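Local coordinates for protein similar to N-acetyltransferase (Staphylococcus aureus subsp. aureus, PDB 4MBU) that probably transfers an acetyl group from acetyl-coenzyme A to the amine of an acceptor substrate, as a member of the Gcn5-related N-acetyltransferase (GNAT) family, at residues Y20-A23 / I24-T28; I87-A91 / S92-K96. All coordinates share one frame; numbering follows the deposited sequence.

Contact 1 (Y20-A23 / I24-T28)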
# COMPACT_ATOMS: atom_id res chain seq x y z
N TYR A 20 -20.73 17.21 -4.94
CA TYR A 20 -19.58 17.09 -5.83
C TYR A 20 -18.73 18.33 -5.68
O TYR A 20 -17.51 18.23 -5.48
CB TYR A 20 -20.04 16.93 -7.28
CG TYR A 20 -18.96 16.54 -8.27
CD1 TYR A 20 -18.41 15.26 -8.27
CD2 TYR A 20 -18.54 17.43 -9.25
CE1 TYR A 20 -17.45 14.89 -9.21
CE2 TYR A 20 -17.59 17.08 -10.19
CZ TYR A 20 -17.04 15.81 -10.16
OH TYR A 20 -16.10 15.47 -11.10
N ASN A 21 -19.36 19.50 -5.71
CA ASN A 21 -18.57 20.72 -5.69
C ASN A 21 -17.85 20.90 -4.36
O ASN A 21 -16.73 21.42 -4.33
CB ASN A 21 -19.42 21.95 -6.04
CG ASN A 21 -19.60 22.12 -7.53
OD1 ASN A 21 -18.82 21.57 -8.33
ND2 ASN A 21 -20.62 22.88 -7.93
N ASP A 22 -18.47 20.43 -3.27
CA ASP A 22 -17.81 20.53 -1.97
C ASP A 22 -16.51 19.75 -2.08
O ASP A 22 -15.43 20.23 -1.69
CB ASP A 22 -18.71 19.95 -0.88
CG ASP A 22 -18.52 20.64 0.46
OD1 ASP A 22 -18.43 21.89 0.48
OD2 ASP A 22 -18.48 19.94 1.50
N ALA A 23 -16.60 18.57 -2.69
CA ALA A 23 -15.45 17.69 -2.80
C ALA A 23 -14.38 18.35 -3.66
O ALA A 23 -13.18 18.18 -3.41
CB ALA A 23 -15.87 16.34 -3.37
N ILE A 24 -14.81 19.13 -4.65
CA ILE A 24 -13.84 19.76 -5.53
C ILE A 24 -13.13 20.85 -4.75
O ILE A 24 -11.91 21.00 -4.85
CB ILE A 24 -14.50 20.36 -6.78
CG1 ILE A 24 -14.79 19.26 -7.80
CG2 ILE A 24 -13.62 21.41 -7.41
CD1 ILE A 24 -15.65 19.74 -8.95
N ILE A 25 -13.89 21.58 -3.93
CA ILE A 25 -13.32 22.76 -3.29
C ILE A 25 -12.38 22.39 -2.13
O ILE A 25 -11.36 23.04 -1.93
CB ILE A 25 -14.43 23.75 -2.83
CG1 ILE A 25 -15.24 24.23 -4.04
CG2 ILE A 25 -13.83 24.95 -2.10
CD1 ILE A 25 -14.41 24.98 -5.08
N ASN A 26 -12.71 21.34 -1.40
CA ASN A 26 -12.02 21.07 -0.13
C ASN A 26 -11.14 19.83 -0.07
O ASN A 26 -10.37 19.67 0.88
CB ASN A 26 -13.05 20.99 1.00
CG ASN A 26 -13.78 22.30 1.19
OD1 ASN A 26 -14.98 22.39 0.91
ND2 ASN A 26 -13.05 23.32 1.64
N THR A 27 -11.27 18.93 -1.03
CA THR A 27 -10.58 17.65 -0.93
C THR A 27 -9.90 17.27 -2.23
O THR A 27 -10.09 17.92 -3.27
CB THR A 27 -11.54 16.50 -0.54
OG1 THR A 27 -12.28 16.09 -1.69
CG2 THR A 27 -12.51 16.93 0.57
N THR A 28 -9.13 16.19 -2.17
CA THR A 28 -8.48 15.61 -3.33
C THR A 28 -9.30 14.44 -3.87
O THR A 28 -8.79 13.61 -4.61
CB THR A 28 -7.11 15.08 -2.94
OG1 THR A 28 -7.27 14.12 -1.90
CG2 THR A 28 -6.23 16.21 -2.45
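Y20 and I24 sit one turn apart near the C-terminal end of helix 13-26, the first helix of the GNAT fold. With its CG anti to the backbone N (chi1 -169°), Y20 swings its ring across the obliquely running I24 side chain; the extended end of I24 reaches the ring at CE2, 3.5 Å from I24 CD1. That methyl also lies 3.7 Å from N21 OD1, because the N21 and I24 side chains run side by side in the same direction. The N21 oxygen is held by the backbone N of Q36, while the Y20 ring receives R41 as a cation-pi partner and packs on W76 of the second subunit. Further along, D22 and N26 have their carboxylate and amide planes turned 73° apart. The D22 carbonyl accepts N26 N at 3.0 Å, continuing the i to i+4 backbone ladder. At the helix end, where T27 leaves helical backbone angles, A23 O takes two donors from that residue: T27 N comes from above the carbonyl plane at 3.1 Å, whereas T27 OG1 lies in the plane, on a lone pair, 2.9 Å from A23 O.

Contact 2 (I87-A91 / S92-K96)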
# COMPACT_ATOMS: atom_id res chain seq x y z
N ILE A 87 -17.75 7.22 -5.44
CA ILE A 87 -18.72 7.39 -4.37
C ILE A 87 -18.43 8.72 -3.68
O ILE A 87 -17.29 9.02 -3.37
CB ILE A 87 -18.60 6.28 -3.31
CG1 ILE A 87 -18.87 4.90 -3.92
CG2 ILE A 87 -19.54 6.54 -2.13
CD1 ILE A 87 -18.41 3.77 -3.00
N TYR A 88 -19.48 9.50 -3.43
CA TYR A 88 -19.34 10.77 -2.74
C TYR A 88 -20.40 10.89 -1.65
O TYR A 88 -21.58 10.65 -1.90
CB TYR A 88 -19.47 11.93 -3.73
CG TYR A 88 -18.47 11.88 -4.85
CD1 TYR A 88 -17.19 12.39 -4.68
CD2 TYR A 88 -18.79 11.32 -6.07
CE1 TYR A 88 -16.28 12.36 -5.68
CE2 TYR A 88 -17.88 11.28 -7.09
CZ TYR A 88 -16.62 11.80 -6.89
OH TYR A 88 -15.69 11.77 -7.88
N VAL A 89 -19.97 11.23 -0.45
CA VAL A 89 -20.86 11.35 0.70
C VAL A 89 -20.78 12.78 1.22
O VAL A 89 -19.68 13.34 1.33
CB VAL A 89 -20.47 10.39 1.84
CG1 VAL A 89 -21.30 10.66 3.08
CG2 VAL A 89 -20.64 8.93 1.40
N ASP A 90 -21.93 13.38 1.50
CA ASP A 90 -21.97 14.73 2.07
C ASP A 90 -21.12 14.77 3.34
O ASP A 90 -21.12 13.82 4.13
CB ASP A 90 -23.41 15.15 2.37
CG ASP A 90 -23.52 16.62 2.72
OD1 ASP A 90 -23.24 16.98 3.88
OD2 ASP A 90 -23.90 17.42 1.85
N ALA A 91 -20.36 15.85 3.52
CA ALA A 91 -19.44 15.96 4.66
C ALA A 91 -20.17 16.08 6.00
O ALA A 91 -19.60 15.81 7.05
CB ALA A 91 -18.47 17.12 4.45
N SER A 92 -21.44 16.49 5.96
CA SER A 92 -22.23 16.57 7.18
C SER A 92 -22.81 15.21 7.53
O SER A 92 -23.40 15.04 8.59
CB SER A 92 -23.38 17.56 7.00
OG SER A 92 -24.27 17.11 5.99
N ALA A 93 -22.63 14.24 6.64
CA ALA A 93 -23.29 12.95 6.78
C ALA A 93 -22.30 11.78 6.88
O ALA A 93 -22.66 10.64 6.57
CB ALA A 93 -24.27 12.73 5.63
N ARG A 94 -21.08 12.06 7.32
CA ARG A 94 -20.04 11.02 7.40
C ARG A 94 -20.22 10.20 8.66
O ARG A 94 -20.84 10.65 9.62
CB ARG A 94 -18.65 11.65 7.38
CG ARG A 94 -18.40 12.63 6.24
CD ARG A 94 -18.43 11.96 4.87
NE ARG A 94 -17.46 10.88 4.75
CZ ARG A 94 -16.14 11.05 4.64
NH1 ARG A 94 -15.62 12.28 4.66
NH2 ARG A 94 -15.34 10.00 4.52
N GLY A 95 -19.68 8.98 8.66
CA GLY A 95 -19.75 8.12 9.84
C GLY A 95 -21.07 7.37 9.97
O GLY A 95 -21.29 6.68 10.97
N LYS A 96 -21.93 7.49 8.97
CA LYS A 96 -23.24 6.84 9.01
C LYS A 96 -23.30 5.53 8.21
O LYS A 96 -24.35 4.90 8.12
CB LYS A 96 -24.32 7.80 8.52
CG LYS A 96 -24.33 9.13 9.26
CD LYS A 96 -25.54 9.97 8.88
CE LYS A 96 -26.82 9.23 9.24
NZ LYS A 96 -28.01 10.12 9.17
O HOH W 1 -20.29 14.25 9.10
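V89 meets R94 and D90 meets S92 where strand 82-89 gives way to the loop before helix 98-112, the loop that, in GNAT enzymes, binds the coenzyme A pyrophosphate, and probably does so here. One backbone bond, A93 N to D90 O at 3.0 Å, spans the turn, and the helical phi/psi of A91 and S92 make this a type I beta turn. A side-chain bond overlies it. A chi1 of -169° turns the D90 carboxylate back beside its own carbonyl carbon, and OD1 takes S92 N at 2.8 Å, closing an Asx turn; the N-H meets the oxygen on its anti side, 22° out of the carboxylate plane. A water bridges A91 and R94, donating to A91 O at 2.7 Å and accepting from R94 N at 2.9 Å. Apolar contact is made by V89 CG1, which touches R94 CD at 3.6 Å where the two side chains cross, the arginine chain being bent at chi2 and chi3. V89 also packs on I98 and A99 of the next helix. The side-chain and main-chain oxygens of D90 thus take the successive N-H groups of S92 and A93, so that the first turn after the strand is fixed by D90.

In the fold
From the N terminus, helix 13-26 comes first, and contact 1 shapes its last turn and exit; the chain then runs through helix 38-50 and strands 55-60 and 63-72 before strand 82-89 leads into contact 2. Each contact is local and closes only a turn, so the two stand in series, neither nested nor crossed. They meet in space nevertheless, with centres 12 Å apart. Y20 CE1 lies 3.8 Å from Y88 OH, their rings set edge-to-face, and D22 OD2 lies 4.1 Å from A91 CB. This packs the end of the first helix against the end of a central strand, beside the loop leading to helix 98-112.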